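Local coordinates for protein arylmalonate decarboxylase (Bordetella bronchiseptica, PDB 3IXL) that catalyses the enantioselective decarboxylation of 2-aryl-2-methylmalonates to 2-arylpropionates, releasing carbon dioxide, at residues R81-N86 with A139-V144; P32-G37 with Q65-V70; A227-R230 with L236-E239; A50-V55 with A87-A92. The protein carries 2 engineered substitutions. All coordinates share one frame; numbering follows the deposited sequence.

Contact 1. Residues R81-N86 with A139-V144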
loop_
_atom_site.group_PDB
_atom_site.type_symbol
_atom_site.label_atom_id
_atom_site.label_comp_id
_atom_site.label_asym_id
_atom_site.label_seq_id
_atom_site.Cartn_x
_atom_site.Cartn_y
_atom_site.Cartn_z
ATOM N N ARG A 81 -7.427 -5.761 11.221
ATOM C CA ARG A 81 -8.463 -5.709 12.249
ATOM C C ARG A 81 -9.780 -5.192 11.694
ATOM O O ARG A 81 -10.745 -5.027 12.443
ATOM C CB ARG A 81 -7.989 -4.844 13.413
ATOM C CG ARG A 81 -6.954 -5.537 14.279
ATOM C CD ARG A 81 -6.422 -4.608 15.353
ATOM N NE ARG A 81 -5.630 -5.317 16.351
ATOM C CZ ARG A 81 -4.847 -4.727 17.248
ATOM N NH1 ARG A 81 -4.728 -3.399 17.277
ATOM N NH2 ARG A 81 -4.172 -5.471 18.112
ATOM N N GLY A 82 -9.834 -4.941 10.392
ATOM C CA GLY A 82 -11.060 -4.461 9.757
ATOM C C GLY A 82 -11.041 -2.968 9.483
ATOM O O GLY A 82 -10.090 -2.256 9.868
ATOM N N ALA A 83 -12.097 -2.500 8.822
ATOM C CA ALA A 83 -12.186 -1.109 8.372
ATOM C C ALA A 83 -12.254 -0.080 9.495
ATOM O O ALA A 83 -11.635 0.990 9.396
ATOM C CB ALA A 83 -13.373 -0.933 7.426
ATOM N N ALA A 84 -13.010 -0.382 10.549
ATOM C CA ALA A 84 -13.133 0.554 11.664
ATOM C C ALA A 84 -11.766 0.840 12.289
ATOM O O ALA A 84 -11.472 1.989 12.635
ATOM C CB ALA A 84 -14.095 0.042 12.727
ATOM N N PHE A 85 -10.932 -0.187 12.437
ATOM C CA PHE A 85 -9.616 0.033 13.051
ATOM C C PHE A 85 -8.702 0.864 12.151
ATOM O O PHE A 85 -7.962 1.711 12.633
ATOM C CB PHE A 85 -8.921 -1.270 13.457
ATOM C CG PHE A 85 -7.538 -1.064 14.011
ATOM C CD1 PHE A 85 -7.358 -0.543 15.284
ATOM C CD2 PHE A 85 -6.416 -1.362 13.241
ATOM C CE1 PHE A 85 -6.084 -0.334 15.790
ATOM C CE2 PHE A 85 -5.138 -1.161 13.740
ATOM C CZ PHE A 85 -4.969 -0.634 15.018
ATOM N N ASN A 86 -8.748 0.624 10.846
ATOM C CA ASN A 86 -8.009 1.469 9.917
ATOM C C ASN A 86 -8.363 2.939 10.139
ATOM O O ASN A 86 -7.479 3.794 10.261
ATOM C CB ASN A 86 -8.281 1.041 8.471
ATOM C CG ASN A 86 -7.511 1.872 7.467
ATOM O OD1 ASN A 86 -6.285 2.020 7.572
ATOM N ND2 ASN A 86 -8.216 2.420 6.493
ATOM N N ALA A 139 -14.665 -5.871 1.419
ATOM C CA ALA A 139 -16.126 -6.013 1.468
ATOM C C ALA A 139 -16.774 -4.999 2.414
ATOM O O ALA A 139 -17.831 -4.439 2.098
ATOM C CB ALA A 139 -16.515 -7.435 1.843
ATOM N N GLU A 140 -16.148 -4.752 3.567
ATOM C CA GLU A 140 -16.632 -3.730 4.506
ATOM C C GLU A 140 -16.669 -2.356 3.850
ATOM O O GLU A 140 -17.486 -1.501 4.223
ATOM C CB GLU A 140 -15.735 -3.651 5.748
ATOM C CG GLU A 140 -15.945 -4.734 6.791
ATOM C CD GLU A 140 -15.040 -4.547 8.010
ATOM O OE1 GLU A 140 -15.549 -4.578 9.153
ATOM O OE2 GLU A 140 -13.821 -4.374 7.830
ATOM N N GLU A 141 -15.772 -2.146 2.886
ATOM C CA GLU A 141 -15.627 -0.866 2.208
ATOM C C GLU A 141 -16.362 -0.823 0.870
ATOM O O GLU A 141 -16.072 0.018 0.014
ATOM C CB GLU A 141 -14.137 -0.545 2.037
ATOM C CG GLU A 141 -13.437 -0.209 3.348
ATOM C CD GLU A 141 -13.725 1.207 3.839
ATOM O OE1 GLU A 141 -14.379 1.989 3.113
ATOM O OE2 GLU A 141 -13.271 1.547 4.951
ATOM N N SER A 142 -17.310 -1.743 0.701
ATOM C CA SER A 142 -18.205 -1.784 -0.464
ATOM C C SER A 142 -17.525 -2.156 -1.783
ATOM O O SER A 142 -18.004 -1.800 -2.863
ATOM C CB SER A 142 -18.994 -0.471 -0.604
ATOM O OG SER A 142 -19.803 -0.251 0.537
ATOM N N LEU A 143 -16.422 -2.889 -1.690
ATOM C CA LEU A 143 -15.795 -3.477 -2.868
ATOM C C LEU A 143 -16.087 -4.967 -2.888
ATOM O O LEU A 143 -16.500 -5.539 -1.871
ATOM C CB LEU A 143 -14.283 -3.224 -2.874
ATOM C CG LEU A 143 -13.871 -1.751 -2.879
ATOM C CD1 LEU A 143 -12.367 -1.619 -2.713
ATOM C CD2 LEU A 143 -14.341 -1.044 -4.140
ATOM N N VAL A 144 -15.881 -5.592 -4.044
ATOM C CA VAL A 144 -16.190 -7.007 -4.208
ATOM C C VAL A 144 -14.932 -7.758 -4.628
ATOM O O VAL A 144 -14.547 -7.721 -5.796
ATOM C CB VAL A 144 -17.326 -7.239 -5.245
ATOM C CG1 VAL A 144 -17.642 -8.730 -5.372
ATOM C CG2 VAL A 144 -18.581 -6.461 -4.858
HETATM O O HOH W 1 -11.144 2.146 6.719
HETATM O O HOH W 2 -14.623 -2.860 10.999
#
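The N-terminus of helix 83-97, with Gly82 at its N-cap position, meets Glu140 at the C-terminal end of helix 128-140, a surface contact in this fold of the Asp/Glu racemase clan. One direct bond joins the segments: Ala83 N donates to Glu140 OE2 over 2.7 Å, with an N-H...O angle of 160°. The oxygen is approached on its syn side, but the donor stands 35° out of the carboxylate plane. Glu140 spans the gap because its chain runs extended beyond CG, and its OE2 also packs 3.4 Å from Gly82 CA. The other carboxylate oxygen, OE1, accepts a hydrogen bond from a water that itself accepts from Ala84 N, so two successive N-H groups of the first helical turn are served by one carboxylate. Its negative charge probably interacts favourably with this helix end. Glu141 follows a different path. Its chain bends at chi2 (-78°), which brings OE2 to 3.5 Å from Ala83 CB, while OE1 forms a salt bridge with Arg113. A second water accepts from Asn86 ND2 and donates to Ala83 O and, over 2.8 Å, to Glu141 OE2.

Contact 2. Residues P32-G37 with Q65-V70; sequences PFIASG and QGAAVV
Ile34 and Ala67 are the closest backbone pair of the two segments, yet their CA atoms stand 7.7 Å apart, too far for direct strand pairing, and the contact is carried by side chains and a water. The methyl CD1 of Ile34 does the touching. It lies 3.7 Å from Gln65 CB and 3.8 Å from Gln65 NE2, with Ala67 CB at a looser 4.3 Å. Ile34 holds CG1 in the crowded position between its backbone N and carbonyl carbon (chi1 58°), and the chain then continues straight (chi2 171°) and carries CD1 to Gln65. Gln65, extended beyond CG, runs antiparallel alongside the isoleucine side chain, with CB and the amide nitrogen next to the methyl. The amide is also tied to the strand: a water accepts from Gln65 NE2 and donates to Ala35 O, each over 2.8 Å. Gly66, with positive phi, closes helix 55-64 in a Schellman motif, and the chain then enters strand 67-72. In the parallel sheet of order 2-1-3-4, strand 8-13 lies between strands 33-37 and 67-72. Helix 55-64 packs against both of these flanking strands, with Leu62 touching Ile34, Ser36 and Val70.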
loop_
_atom_site.group_PDB
_atom_site.type_symbol
_atom_site.label_atom_id
_atom_site.label_comp_id
_atom_site.label_asym_id
_atom_site.label_seq_id
_atom_site.Cartn_x
_atom_site.Cartn_y
_atom_site.Cartn_z
ATOM N N PRO A 32 10.889 15.068 -1.246
ATOM C CA PRO A 32 11.565 14.523 -0.064
ATOM C C PRO A 32 10.660 13.621 0.775
ATOM O O PRO A 32 9.531 13.995 1.132
ATOM C CB PRO A 32 11.942 15.774 0.726
ATOM C CG PRO A 32 10.847 16.762 0.389
ATOM C CD PRO A 32 10.395 16.442 -1.018
ATOM N N PHE A 33 11.168 12.442 1.086
ATOM C CA PHE A 33 10.484 11.504 1.968
ATOM C C PHE A 33 11.378 11.179 3.143
ATOM O O PHE A 33 12.588 11.044 2.972
ATOM C CB PHE A 33 10.151 10.208 1.220
ATOM C CG PHE A 33 9.208 10.401 0.076
ATOM C CD1 PHE A 33 9.698 10.583 -1.220
ATOM C CD2 PHE A 33 7.830 10.408 0.271
ATOM C CE1 PHE A 33 8.835 10.778 -2.292
ATOM C CE2 PHE A 33 6.958 10.603 -0.804
ATOM C CZ PHE A 33 7.457 10.796 -2.080
ATOM N N ILE A 34 10.791 11.065 4.330
ATOM C CA ILE A 34 11.510 10.609 5.511
ATOM C C ILE A 34 10.745 9.448 6.105
ATOM O O ILE A 34 9.528 9.344 5.900
ATOM C CB ILE A 34 11.730 11.736 6.557
ATOM C CG1 ILE A 34 10.398 12.350 7.008
ATOM C CG2 ILE A 34 12.696 12.793 6.001
ATOM C CD1 ILE A 34 10.522 13.324 8.190
ATOM N N ALA A 35 11.444 8.567 6.812
ATOM C CA ALA A 35 10.820 7.345 7.288
ATOM C C ALA A 35 11.276 6.980 8.676
ATOM O O ALA A 35 12.316 7.435 9.147
ATOM C CB ALA A 35 11.050 6.190 6.315
ATOM N N SER A 36 10.456 6.173 9.326
ATOM C CA SER A 36 10.718 5.697 10.665
ATOM C C SER A 36 10.241 4.248 10.713
ATOM O O SER A 36 9.128 3.939 10.262
ATOM C CB SER A 36 9.989 6.576 11.678
ATOM O OG SER A 36 10.422 6.286 13.001
ATOM N N GLY A 37 11.089 3.359 11.230
ATOM C CA GLY A 37 10.859 1.916 11.146
ATOM C C GLY A 37 10.297 1.239 12.376
ATOM O O GLY A 37 10.760 1.476 13.494
ATOM N N GLN A 65 10.130 15.833 13.230
ATOM C CA GLN A 65 11.080 16.023 12.128
ATOM C C GLN A 65 10.602 16.988 11.042
ATOM O O GLN A 65 11.324 17.251 10.076
ATOM C CB GLN A 65 11.414 14.680 11.485
ATOM C CG GLN A 65 12.212 13.752 12.357
ATOM C CD GLN A 65 12.548 12.472 11.629
ATOM O OE1 GLN A 65 13.680 12.270 11.193
ATOM N NE2 GLN A 65 11.552 11.621 11.445
ATOM N N GLY A 66 9.381 17.501 11.177
ATOM C CA GLY A 66 8.864 18.493 10.239
ATOM C C GLY A 66 8.014 17.941 9.109
ATOM O O GLY A 66 7.705 18.657 8.159
ATOM N N ALA A 67 7.631 16.669 9.207
ATOM C CA ALA A 67 6.763 16.078 8.192
ATOM C C ALA A 67 5.487 16.882 8.016
ATOM O O ALA A 67 4.907 17.348 9.006
ATOM C CB ALA A 67 6.418 14.645 8.558
ATOM N N ALA A 68 5.047 17.023 6.769
ATOM C CA ALA A 68 3.783 17.710 6.472
ATOM C C ALA A 68 2.600 16.743 6.491
ATOM O O ALA A 68 1.455 17.157 6.692
ATOM C CB ALA A 68 3.866 18.405 5.122
ATOM N N VAL A 69 2.880 15.463 6.238
ATOM C CA VAL A 69 1.870 14.402 6.271
ATOM C C VAL A 69 2.557 13.133 6.756
ATOM O O VAL A 69 3.782 12.992 6.615
ATOM C CB VAL A 69 1.253 14.137 4.880
ATOM C CG1 VAL A 69 0.627 15.401 4.288
ATOM C CG2 VAL A 69 2.275 13.606 3.952
ATOM N N VAL A 70 1.789 12.225 7.353
ATOM C CA VAL A 70 2.328 10.942 7.784
ATOM C C VAL A 70 1.476 9.826 7.208
ATOM O O VAL A 70 0.241 9.880 7.295
ATOM C CB VAL A 70 2.350 10.832 9.316
ATOM C CG1 VAL A 70 2.734 9.418 9.743
ATOM C CG2 VAL A 70 3.335 11.864 9.903
HETATM O O HOH W 3 12.922 10.090 9.564
#

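Contact 3. Residues A227-R230 with L236-E239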
loop_
_atom_site.group_PDB
_atom_site.type_symbol
_atom_site.label_atom_id
_atom_site.label_comp_id
_atom_site.label_asym_id
_atom_site.label_seq_id
_atom_site.Cartn_x
_atom_site.Cartn_y
_atom_site.Cartn_z
ATOM N N ALA A 227 1.443 17.243 -6.967
ATOM C CA ALA A 227 2.654 16.747 -7.623
ATOM C C ALA A 227 2.341 15.487 -8.420
ATOM O O ALA A 227 1.541 14.656 -7.988
ATOM C CB ALA A 227 3.748 16.473 -6.599
ATOM N N LYS A 228 2.955 15.365 -9.592
ATOM C CA LYS A 228 2.685 14.231 -10.479
ATOM C C LYS A 228 3.898 13.323 -10.581
ATOM O O LYS A 228 5.040 13.779 -10.526
ATOM C CB LYS A 228 2.238 14.709 -11.869
ATOM C CG LYS A 228 0.936 15.530 -11.882
ATOM C CD LYS A 228 -0.249 14.810 -11.217
ATOM C CE LYS A 228 -1.458 15.735 -11.106
ATOM N NZ LYS A 228 -2.390 15.363 -10.006
ATOM N N ALA A 229 3.643 12.026 -10.707
ATOM C CA ALA A 229 4.725 11.059 -10.812
ATOM C C ALA A 229 5.324 11.054 -12.214
ATOM O O ALA A 229 4.680 11.474 -13.185
ATOM C CB ALA A 229 4.228 9.662 -10.461
ATOM N N ARG A 230 6.548 10.550 -12.307
ATOM C CA ARG A 230 7.140 10.250 -13.602
ATOM C C ARG A 230 6.232 9.246 -14.319
ATOM O O ARG A 230 5.549 8.464 -13.655
ATOM C CB ARG A 230 8.553 9.700 -13.418
ATOM C CG ARG A 230 9.556 10.738 -12.904
ATOM C CD ARG A 230 9.972 11.732 -14.005
ATOM N NE ARG A 230 10.952 12.708 -13.523
ATOM C CZ ARG A 230 12.270 12.526 -13.533
ATOM N NH1 ARG A 230 12.797 11.408 -14.010
ATOM N NH2 ARG A 230 13.073 13.477 -13.068
ATOM N N LEU A 236 -3.029 4.630 -12.404
ATOM C CA LEU A 236 -3.251 5.391 -11.176
ATOM C C LEU A 236 -2.534 6.739 -11.261
ATOM O O LEU A 236 -3.097 7.796 -10.933
ATOM C CB LEU A 236 -2.758 4.615 -9.948
ATOM C CG LEU A 236 -3.001 5.345 -8.624
ATOM C CD1 LEU A 236 -4.475 5.574 -8.339
ATOM C CD2 LEU A 236 -2.348 4.586 -7.468
ATOM N N PHE A 237 -1.291 6.695 -11.724
ATOM C CA PHE A 237 -0.473 7.889 -11.812
ATOM C C PHE A 237 -0.744 8.686 -13.066
ATOM O O PHE A 237 -0.841 9.917 -13.016
ATOM C CB PHE A 237 1.006 7.516 -11.764
ATOM C CG PHE A 237 1.400 6.856 -10.490
ATOM C CD1 PHE A 237 1.463 5.471 -10.394
ATOM C CD2 PHE A 237 1.655 7.617 -9.357
ATOM C CE1 PHE A 237 1.807 4.856 -9.186
ATOM C CE2 PHE A 237 2.001 7.012 -8.148
ATOM C CZ PHE A 237 2.075 5.639 -8.059
ATOM N N ASP A 238 -0.849 7.990 -14.192
ATOM C CA ASP A 238 -0.861 8.687 -15.469
ATOM C C ASP A 238 -2.208 9.309 -15.810
ATOM O O ASP A 238 -2.278 10.195 -16.670
ATOM C CB ASP A 238 -0.308 7.795 -16.578
ATOM C CG ASP A 238 1.189 7.539 -16.419
ATOM O OD1 ASP A 238 1.832 8.167 -15.531
ATOM O OD2 ASP A 238 1.724 6.691 -17.167
ATOM N N GLU A 239 -3.262 8.891 -15.119
ATOM C CA GLU A 239 -4.587 9.463 -15.377
ATOM C C GLU A 239 -4.861 10.740 -14.576
ATOM O O GLU A 239 -5.892 10.884 -13.912
ATOM C CB GLU A 239 -5.676 8.405 -15.237
ATOM C CG GLU A 239 -5.578 7.372 -16.347
ATOM C CD GLU A 239 -6.693 6.349 -16.337
ATOM O OE1 GLU A 239 -7.574 6.388 -15.454
ATOM O OE2 GLU A 239 -6.690 5.484 -17.236
HETATM O O HOH W 4 0.819 11.016 -10.772
HETATM O O HOH W 5 2.225 10.562 -14.189
HETATM O O HOH W 6 3.432 6.772 -13.803
#
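Ala229 CB rests 3.5 Å from Phe237 CD2, the single apolar touch between the segments; the methyl comes obliquely to the ring and lies farther from CG, at 4.0 Å. Phe237 has CG anti to its carbonyl carbon (chi1 -62°), which turns the ring toward the loop. Around this pair, waters carry the polar part of the contact. One accepts from Ala229 N and donates to Phe237 O, both over 3.0 Å, and sits in the plane of the phenylalanine ring, at its edge. Another donates to Arg230 O and to Asp238 OD1, both over 2.7 Å. A third lies 2.8 Å from both Ala229 O and Asp238 OD1, so this carboxylate oxygen has two waters beside it. Near the C-terminus the irregular segment 227-230 thus runs beside the short helix 235-238, with waters bridging the two. Asp238 is held from its other oxygen as well, since OD2 accepts a hydrogen bond from Gly232 N, in the residues that connect the two segments. Farther out, Tyr28 touches both Ala229 and Phe237, while Pro213 of helix 211-222 packs against Phe237. The backbone of Arg230 is hydrogen-bonded to that of Leu27, and Lys228 NZ bonds Ser240 OG.

Contact 4. Residues A50-V55 with A87-A92; sequences AVIESV and AALTVA
Leu89 meets Ile52 and Val55 with one methyl each, and this division of its two branches defines the buried contact. Leu89 CD2 approaches Ile52 CD1 to 3.9 Å, whereas Leu89 CD1 lies 4.2 Å from Val55 CG1. The leucine has CG anti to the backbone N (chi1 -178°), a conformation that projects the isobutyl fork away from helix 83-97 toward the other segment. Ile52 likewise carries CG1 anti to its own N, but chi2 of 67° bends the chain, swinging CD1 toward Leu89 although the CB of Ile52 does not head straight for it; the two side chains meet at a slant. Val55 reaches across with its CG1 branch, at about a right angle to the leucine. The backbones remain well separated, with the nearest CA atoms, those of Val55 and Leu89, 8.5 Å apart, as expected when only methyl ends touch. At the end of helix 45-51, Val51 O accepts two bonds from one residue: Ser54 N at 3.0 Å, and Ser54 OG at 2.7 Å, the hydroxyl lying in the carbonyl plane on a lone pair. Both bonds close the chain from Val51 to Ser54. Leu72 of strand 67-72 touches both Val55 and Leu89. Tyr80 lies against Ile52, and farther along helix 83-97 Met93 packs on Val55.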
loop_
_atom_site.group_PDB
_atom_site.type_symbol
_atom_site.label_atom_id
_atom_site.label_comp_id
_atom_site.label_asym_id
_atom_site.label_seq_id
_atom_site.Cartn_x
_atom_site.Cartn_y
_atom_site.Cartn_z
ATOM N N ALA A 50 2.759 -7.175 17.736
ATOM C CA ALA A 50 3.987 -6.798 18.444
ATOM C C ALA A 50 4.482 -5.375 18.159
ATOM O O ALA A 50 5.312 -4.849 18.904
ATOM C CB ALA A 50 5.096 -7.802 18.180
ATOM N N VAL A 51 3.991 -4.754 17.086
ATOM C CA VAL A 51 4.440 -3.401 16.722
ATOM C C VAL A 51 3.322 -2.372 16.577
ATOM O O VAL A 51 3.599 -1.167 16.541
ATOM C CB VAL A 51 5.305 -3.378 15.426
ATOM C CG1 VAL A 51 6.584 -4.173 15.621
ATOM C CG2 VAL A 51 4.508 -3.858 14.206
ATOM N N ILE A 52 2.073 -2.829 16.475
ATOM C CA ILE A 52 0.968 -1.925 16.139
ATOM C C ILE A 52 0.833 -0.771 17.140
ATOM O O ILE A 52 0.462 0.340 16.770
ATOM C CB ILE A 52 -0.376 -2.690 15.970
ATOM C CG1 ILE A 52 -1.494 -1.777 15.447
ATOM C CG2 ILE A 52 -0.814 -3.317 17.290
ATOM C CD1 ILE A 52 -1.298 -1.287 14.025
ATOM N N GLU A 53 1.158 -1.040 18.401
ATOM C CA GLU A 53 0.998 -0.038 19.448
ATOM C C GLU A 53 1.994 1.107 19.341
ATOM O O GLU A 53 1.786 2.162 19.947
ATOM C CB GLU A 53 1.114 -0.692 20.821
ATOM C CG GLU A 53 0.018 -1.716 21.070
ATOM C CD GLU A 53 0.299 -2.604 22.263
ATOM O OE1 GLU A 53 -0.608 -2.736 23.105
ATOM O OE2 GLU A 53 1.407 -3.168 22.361
ATOM N N SER A 54 3.068 0.901 18.584
ATOM C CA SER A 54 4.108 1.914 18.427
ATOM C C SER A 54 3.856 2.891 17.288
ATOM O O SER A 54 4.581 3.863 17.146
ATOM C CB SER A 54 5.475 1.258 18.245
ATOM O OG SER A 54 5.577 0.595 16.991
ATOM N N VAL A 55 2.841 2.621 16.475
ATOM C CA VAL A 55 2.563 3.456 15.313
ATOM C C VAL A 55 2.408 4.932 15.684
ATOM O O VAL A 55 3.014 5.797 15.055
ATOM C CB VAL A 55 1.355 2.929 14.513
ATOM C CG1 VAL A 55 0.885 3.967 13.481
ATOM C CG2 VAL A 55 1.730 1.616 13.827
ATOM N N ALA A 87 -9.657 3.223 10.249
ATOM C CA ALA A 87 -10.114 4.597 10.461
ATOM C C ALA A 87 -9.691 5.129 11.837
ATOM O O ALA A 87 -9.229 6.269 11.942
ATOM C CB ALA A 87 -11.632 4.675 10.297
ATOM N N ALA A 88 -9.839 4.304 12.879
ATOM C CA ALA A 88 -9.527 4.728 14.248
ATOM C C ALA A 88 -8.038 4.979 14.439
ATOM O O ALA A 88 -7.633 5.918 15.130
ATOM C CB ALA A 88 -10.025 3.707 15.257
ATOM N N LEU A 89 -7.222 4.128 13.826
ATOM C CA LEU A 89 -5.778 4.305 13.874
ATOM C C LEU A 89 -5.371 5.610 13.191
ATOM O O LEU A 89 -4.520 6.340 13.710
ATOM C CB LEU A 89 -5.065 3.108 13.234
ATOM C CG LEU A 89 -3.538 3.156 13.263
ATOM C CD1 LEU A 89 -3.018 3.210 14.691
ATOM C CD2 LEU A 89 -2.969 1.948 12.532
ATOM N N THR A 90 -5.983 5.908 12.048
ATOM C CA THR A 90 -5.721 7.164 11.348
ATOM C C THR A 90 -6.039 8.366 12.231
ATOM O O THR A 90 -5.247 9.308 12.315
ATOM C CB THR A 90 -6.515 7.250 10.037
ATOM O OG1 THR A 90 -6.210 6.101 9.230
ATOM C CG2 THR A 90 -6.147 8.521 9.262
ATOM N N VAL A 91 -7.194 8.321 12.893
ATOM C CA VAL A 91 -7.616 9.402 13.776
ATOM C C VAL A 91 -6.649 9.558 14.945
ATOM O O VAL A 91 -6.312 10.687 15.319
ATOM C CB VAL A 91 -9.068 9.188 14.279
ATOM C CG1 VAL A 91 -9.395 10.142 15.437
ATOM C CG2 VAL A 91 -10.042 9.385 13.143
ATOM N N ALA A 92 -6.205 8.440 15.520
ATOM C CA ALA A 92 -5.239 8.478 16.622
ATOM C C ALA A 92 -3.927 9.121 16.192
ATOM O O ALA A 92 -3.349 9.916 16.931
ATOM C CB ALA A 92 -4.998 7.091 17.190
#

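Contacts 1 and 4 share helix 83-97 and touch directly, with Phe85 CZ 3.7 Å from Ile52 CG1. Segment 139-144 meets the helix at Ala83; segment 50-55 meets it at Leu89 and, through Ile52, also at Phe85. The ligand, 2-phenylacetic acid, lies about 11 Å from the side chain of Ile52 and about 13 Å from Gly82, neither of which is among its pocket residues. The engineered Cys74 and Ser188 both line that pocket. Contact 2 approaches contact 4 to about 6 Å between nearest atoms, strand 33-37 being followed in the chain by helix 45-51. Contact 3 lies across the chain's centre from contact 4, their centres 29 Å apart.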